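Local atomic coordinates of N-acylethanolamine-hydrolyzing acid amidase beta-subunit (Caenorhabditis elegans, PDB entry 6DY3), a protein that probably degrades bioactive fatty acid amides such as N-palmitoylethanolamine to ethanolamine and free fatty acids, working as the beta subunit of an autocatalytically cleaved heterodimer. Residues 108-113 and 124-129; 5-10 and 148-153. All blocks are in the same frame, centred on the assembly; numbering follows the deposited sequence.

Contact 1 of 2, residues 108-113 and 124-129; sequences EAVDAF and IIVAGI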
loop_
_atom_site.group_PDB
_atom_site.type_symbol
_atom_site.label_atom_id
_atom_site.label_comp_id
_atom_site.label_asym_id
_atom_site.label_seq_id
_atom_site.Cartn_x
_atom_site.Cartn_y
_atom_site.Cartn_z
ATOM N N GLU B 108 -1.911 13.751 -13.013
ATOM C CA GLU B 108 -2.029 14.536 -11.789
ATOM C C GLU B 108 -1.491 13.767 -10.591
ATOM O O GLU B 108 -0.812 14.339 -9.730
ATOM C CB GLU B 108 -3.485 14.936 -11.559
ATOM C CG GLU B 108 -3.968 16.057 -12.459
ATOM C CD GLU B 108 -5.461 16.311 -12.339
ATOM O OE1 GLU B 108 -6.233 15.337 -12.214
ATOM O OE2 GLU B 108 -5.860 17.492 -12.357
ATOM N N ALA B 109 -1.777 12.466 -10.523
ATOM C CA ALA B 109 -1.307 11.666 -9.398
ATOM C C ALA B 109 0.211 11.528 -9.411
ATOM O O ALA B 109 0.852 11.605 -8.357
ATOM C CB ALA B 109 -1.972 10.290 -9.424
ATOM N N VAL B 110 0.804 11.326 -10.592
ATOM C CA VAL B 110 2.253 11.162 -10.673
ATOM C C VAL B 110 2.967 12.423 -10.203
ATOM O O VAL B 110 3.984 12.353 -9.501
ATOM C CB VAL B 110 2.664 10.781 -12.109
ATOM C CG1 VAL B 110 4.185 10.761 -12.253
ATOM C CG2 VAL B 110 2.087 9.425 -12.485
ATOM N N ASP B 111 2.456 13.593 -10.574
ATOM C CA ASP B 111 3.100 14.828 -10.142
ATOM C C ASP B 111 2.968 15.027 -8.637
ATOM O O ASP B 111 3.920 15.461 -7.978
ATOM C CB ASP B 111 2.511 16.017 -10.902
ATOM C CG ASP B 111 2.935 16.041 -12.360
ATOM O OD1 ASP B 111 4.046 15.551 -12.658
ATOM O OD2 ASP B 111 2.164 16.544 -13.206
ATOM N N ALA B 112 1.808 14.683 -8.072
ATOM C CA ALA B 112 1.615 14.816 -6.632
ATOM C C ALA B 112 2.609 13.952 -5.867
ATOM O O ALA B 112 3.168 14.386 -4.853
ATOM C CB ALA B 112 0.182 14.446 -6.260
ATOM N N PHE B 113 2.844 12.728 -6.343
ATOM C CA PHE B 113 3.796 11.821 -5.716
ATOM C C PHE B 113 5.244 12.235 -5.952
ATOM O O PHE B 113 6.133 11.714 -5.271
ATOM C CB PHE B 113 3.589 10.389 -6.236
ATOM C CG PHE B 113 2.279 9.756 -5.819
ATOM C CD1 PHE B 113 1.810 9.870 -4.521
ATOM C CD2 PHE B 113 1.519 9.045 -6.734
ATOM C CE1 PHE B 113 0.616 9.289 -4.144
ATOM C CE2 PHE B 113 0.321 8.464 -6.358
ATOM C CZ PHE B 113 -0.126 8.587 -5.061
ATOM N N ILE B 124 6.802 4.286 -5.083
ATOM C CA ILE B 124 5.404 4.484 -5.441
ATOM C C ILE B 124 5.245 4.051 -6.891
ATOM O O ILE B 124 5.864 4.631 -7.793
ATOM C CB ILE B 124 4.966 5.944 -5.237
ATOM C CG1 ILE B 124 5.159 6.344 -3.771
ATOM C CG2 ILE B 124 3.515 6.120 -5.657
ATOM C CD1 ILE B 124 4.897 7.801 -3.479
ATOM N N ILE B 125 4.425 3.030 -7.112
ATOM C CA ILE B 125 4.193 2.465 -8.437
ATOM C C ILE B 125 2.806 2.899 -8.881
ATOM O O ILE B 125 1.814 2.631 -8.192
ATOM C CB ILE B 125 4.323 0.934 -8.431
ATOM C CG1 ILE B 125 5.763 0.513 -8.112
ATOM C CG2 ILE B 125 3.883 0.348 -9.762
ATOM C CD1 ILE B 125 6.083 0.421 -6.631
ATOM N N VAL B 126 2.734 3.553 -10.036
ATOM C CA VAL B 126 1.492 4.114 -10.547
ATOM C C VAL B 126 1.240 3.546 -11.937
ATOM O O VAL B 126 2.159 3.462 -12.761
ATOM C CB VAL B 126 1.541 5.657 -10.587
ATOM C CG1 VAL B 126 0.152 6.232 -10.850
ATOM C CG2 VAL B 126 2.122 6.215 -9.295
ATOM N N ALA B 127 -0.008 3.164 -12.195
ATOM C CA ALA B 127 -0.422 2.615 -13.477
ATOM C C ALA B 127 -1.571 3.441 -14.038
ATOM O O ALA B 127 -2.478 3.841 -13.302
ATOM C CB ALA B 127 -0.846 1.151 -13.334
ATOM N N GLY B 128 -1.533 3.690 -15.345
ATOM C CA GLY B 128 -2.529 4.525 -15.986
ATOM C C GLY B 128 -3.340 3.813 -17.049
ATOM O O GLY B 128 -3.604 2.610 -16.949
ATOM N N ILE B 129 -3.742 4.558 -18.081
ATOM C CA ILE B 129 -4.631 4.032 -19.112
ATOM C C ILE B 129 -4.066 4.317 -20.498
ATOM O O ILE B 129 -4.276 3.537 -21.435
ATOM C CB ILE B 129 -6.043 4.622 -18.955
ATOM C CG1 ILE B 129 -5.995 6.145 -19.107
ATOM C CG2 ILE B 129 -6.632 4.208 -17.606
ATOM C CD1 ILE B 129 -7.328 6.847 -18.859
#
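Phe-113 lays its ring against Ile-124 and Val-126, the two residues of strand 122-127 that meet helix 106-113 here. The methyl CG2 of Ile-124 stands over one face of the ring, 3.9 Å from the centroid of Phe-113 and 20° off the normal, in a CH-pi contact displaced toward the CG-CD2 side. Because CG1 of Ile-124 lies anti to the carbonyl carbon (chi1 -59°), its two arms divide the contact, crossing the aromatic side chain at about a right angle: CG2 takes the ring face, while CD1 comes within 3.9 Å of CD1 of Phe-113 and also meets the CB of that residue. Val-126 adds a second touch, its CG2 coming obliquely to within 3.9 Å of CD2 of Phe-113. With its other branch the same valine turns to the preceding helical turn, where CG1 of Val-126 meets CG2 of Val-110 at 4.1 Å. Were an alanine here instead of Phe-113, the Ile-124 methyl is likely to lose its aromatic partner and a gap to open between helix and sheet.

No hydrogen bond joins the two segments; the interface is wholly apolar. Further out, Phe-95, Ile-96 and Val-99 of helix 92-102 touch the Phe-113 side chain, as do Val-66 and Ile-137 from the strands flanking 122-127. Backbone bonds to Ile-137 and Val-135 hold Ile-124 and Val-126 in the sheet, and Phe-113 O accepts a hydrogen bond from Arg-139 NH1. Segment 108-113 runs nearly antiparallel to 124-127, at 168° with the short axes 9.5 Å apart at closest approach, an example of a helical layer packed on a beta-sheet as in the alpha-beta-beta-alpha sandwich of the N-terminal nucleophile hydrolases.

Contact 2 of 2, residues 5-10 and 148-153; sequences VAQNSA and YPLNVD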
loop_
_atom_site.group_PDB
_atom_site.type_symbol
_atom_site.label_atom_id
_atom_site.label_comp_id
_atom_site.label_asym_id
_atom_site.label_seq_id
_atom_site.Cartn_x
_atom_site.Cartn_y
_atom_site.Cartn_z
ATOM N N VAL B 5 4.062 -3.385 -12.879
ATOM C CA VAL B 5 3.232 -2.701 -13.861
ATOM C C VAL B 5 3.697 -3.128 -15.244
ATOM O O VAL B 5 4.900 -3.112 -15.526
ATOM C CB VAL B 5 3.305 -1.172 -13.704
ATOM C CG1 VAL B 5 2.791 -0.464 -14.967
ATOM C CG2 VAL B 5 2.490 -0.750 -12.503
ATOM N N ALA B 6 2.747 -3.498 -16.106
ATOM C CA ALA B 6 3.058 -3.976 -17.448
ATOM C C ALA B 6 2.020 -3.470 -18.440
ATOM O O ALA B 6 0.826 -3.411 -18.129
ATOM C CB ALA B 6 3.115 -5.512 -17.498
ATOM N N GLN B 7 2.480 -3.106 -19.637
ATOM C CA GLN B 7 1.597 -2.715 -20.729
ATOM C C GLN B 7 1.765 -3.703 -21.876
ATOM O O GLN B 7 2.872 -3.865 -22.404
ATOM C CB GLN B 7 1.889 -1.287 -21.193
ATOM C CG GLN B 7 0.897 -0.789 -22.221
ATOM C CD GLN B 7 1.139 0.645 -22.638
ATOM O OE1 GLN B 7 2.149 1.256 -22.291
ATOM N NE2 GLN B 7 0.191 1.199 -23.369
ATOM N N ASN B 8 0.675 -4.363 -22.258
ATOM C CA ASN B 8 0.755 -5.382 -23.291
ATOM C C ASN B 8 0.755 -4.728 -24.671
ATOM O O ASN B 8 0.728 -3.502 -24.812
ATOM C CB ASN B 8 -0.390 -6.385 -23.146
ATOM C CG ASN B 8 -1.756 -5.748 -23.295
ATOM O OD1 ASN B 8 -1.890 -4.641 -23.813
ATOM N ND2 ASN B 8 -2.784 -6.455 -22.851
ATOM N N SER B 9 0.783 -5.568 -25.709
ATOM C CA SER B 9 0.826 -5.058 -27.075
ATOM C C SER B 9 -0.436 -4.275 -27.410
ATOM O O SER B 9 -0.376 -3.263 -28.118
ATOM C CB SER B 9 1.011 -6.217 -28.055
ATOM O OG SER B 9 2.201 -6.935 -27.781
ATOM N N ALA B 10 -1.583 -4.711 -26.888
ATOM C CA ALA B 10 -2.846 -4.025 -27.134
ATOM C C ALA B 10 -2.942 -2.680 -26.426
ATOM O O ALA B 10 -3.908 -1.948 -26.663
ATOM C CB ALA B 10 -4.015 -4.909 -26.700
ATOM N N TYR B 148 10.838 6.572 -13.218
ATOM C CA TYR B 148 11.286 5.621 -14.233
ATOM C C TYR B 148 10.045 5.102 -14.949
ATOM O O TYR B 148 9.376 4.186 -14.447
ATOM C CB TYR B 148 12.083 4.478 -13.615
ATOM C CG TYR B 148 13.234 4.945 -12.761
ATOM C CD1 TYR B 148 13.066 5.181 -11.398
ATOM C CD2 TYR B 148 14.492 5.158 -13.315
ATOM C CE1 TYR B 148 14.122 5.613 -10.610
ATOM C CE2 TYR B 148 15.558 5.590 -12.534
ATOM C CZ TYR B 148 15.367 5.815 -11.184
ATOM O OH TYR B 148 16.422 6.243 -10.409
ATOM N N PRO B 149 9.700 5.656 -16.107
ATOM C CA PRO B 149 8.445 5.291 -16.767
ATOM C C PRO B 149 8.597 4.118 -17.731
ATOM O O PRO B 149 9.697 3.642 -18.018
ATOM C CB PRO B 149 8.075 6.573 -17.525
ATOM C CG PRO B 149 9.384 7.292 -17.744
ATOM C CD PRO B 149 10.453 6.630 -16.913
ATOM N N LEU B 150 7.450 3.656 -18.226
ATOM C CA LEU B 150 7.427 2.640 -19.266
ATOM C C LEU B 150 7.932 3.212 -20.587
ATOM O O LEU B 150 7.747 4.394 -20.892
ATOM C CB LEU B 150 6.008 2.099 -19.451
ATOM C CG LEU B 150 5.451 1.141 -18.397
ATOM C CD1 LEU B 150 3.973 0.890 -18.639
ATOM C CD2 LEU B 150 6.215 -0.175 -18.421
ATOM N N ASN B 151 8.594 2.353 -21.370
ATOM C CA ASN B 151 9.104 2.718 -22.694
ATOM C C ASN B 151 8.836 1.526 -23.621
ATOM O O ASN B 151 9.740 0.758 -23.963
ATOM C CB ASN B 151 10.587 3.079 -22.636
ATOM C CG ASN B 151 11.042 3.865 -23.846
ATOM O OD1 ASN B 151 10.393 3.851 -24.895
ATOM N ND2 ASN B 151 12.170 4.548 -23.712
ATOM N N VAL B 152 7.575 1.378 -24.037
ATOM C CA VAL B 152 7.188 0.203 -24.816
ATOM C C VAL B 152 7.915 0.165 -26.150
ATOM O O VAL B 152 8.239 -0.916 -26.657
ATOM C CB VAL B 152 5.658 0.158 -25.012
ATOM C CG1 VAL B 152 4.951 -0.082 -23.679
ATOM C CG2 VAL B 152 5.156 1.440 -25.674
ATOM N N ASP B 153 8.199 1.329 -26.735
ATOM C CA ASP B 153 8.902 1.351 -28.012
ATOM C C ASP B 153 10.357 0.928 -27.871
ATOM O O ASP B 153 10.956 0.473 -28.852
ATOM C CB ASP B 153 8.802 2.738 -28.644
ATOM C CG ASP B 153 7.377 3.085 -29.069
ATOM O OD1 ASP B 153 6.549 2.161 -29.249
ATOM O OD2 ASP B 153 7.087 4.287 -29.235
#
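The nearest CA atoms, those of Gln-7 and Val-152, are 7.5 Å apart and no hydrogen bond spans the two segments, so the end of strand 2-7 and the chain leaving strand 145-149 meet through side chains. At the edge of the sandwich of the N-terminal nucleophile hydrolases, the chain just past the outermost strand of one sheet packs on strand 2-7 of the other. Leu-150 fills the middle of it. Its CD1 sits 4.0 Å from CB of Gln-7 and reaches the CG1 of Val-5 at 4.1 Å, touching two residues that point to the same side of their strand. Around this group, Leu-159 of the neighbouring strand 158-161 also touches Leu-150, and Ile-13 and His-15 touch Val-5.

Among the four residues that touch, Gln-7 is the polar one. With CG anti to the backbone N (chi1 -174°) and the chain extended beyond it, the side chain runs out across Val-152 at about a right angle, bringing its buried amide up against that valine. Both ends of that amide are engaged: NE2 bonds to Gly-11 O, and OE1 accepts from Asn-132 N, which fixes the rotation of the group. Asn-132 also uses its OD1 to receive Val-152 N, tying both sides of the contact to one loop. Against the gripped oxygen rests an apolar neighbour, CG1 of Val-152, 3.4 Å from OE1 of Gln-7.

Overall arrangement
Both contacts are buried, but they sit at different depths: the centre of contact 1 is about 10 Å from that of the chain, the centre of contact 2 about 16 Å. They engage the same seven-stranded sheet on its two faces. Strand 122-127 turns one set of residues to the helical layer in contact 1, while Ile-125 and Ala-127 face the other sheet and touch Val-5 of contact 2. Place and chemistry vary together. Helix-on-sheet packing is purely hydrocarbon and aromatic, whereas the packing of a strand end on the turn that follows an edge strand of the other sheet admits a glutamine amide whose hydrogen bonds go to nearby loops.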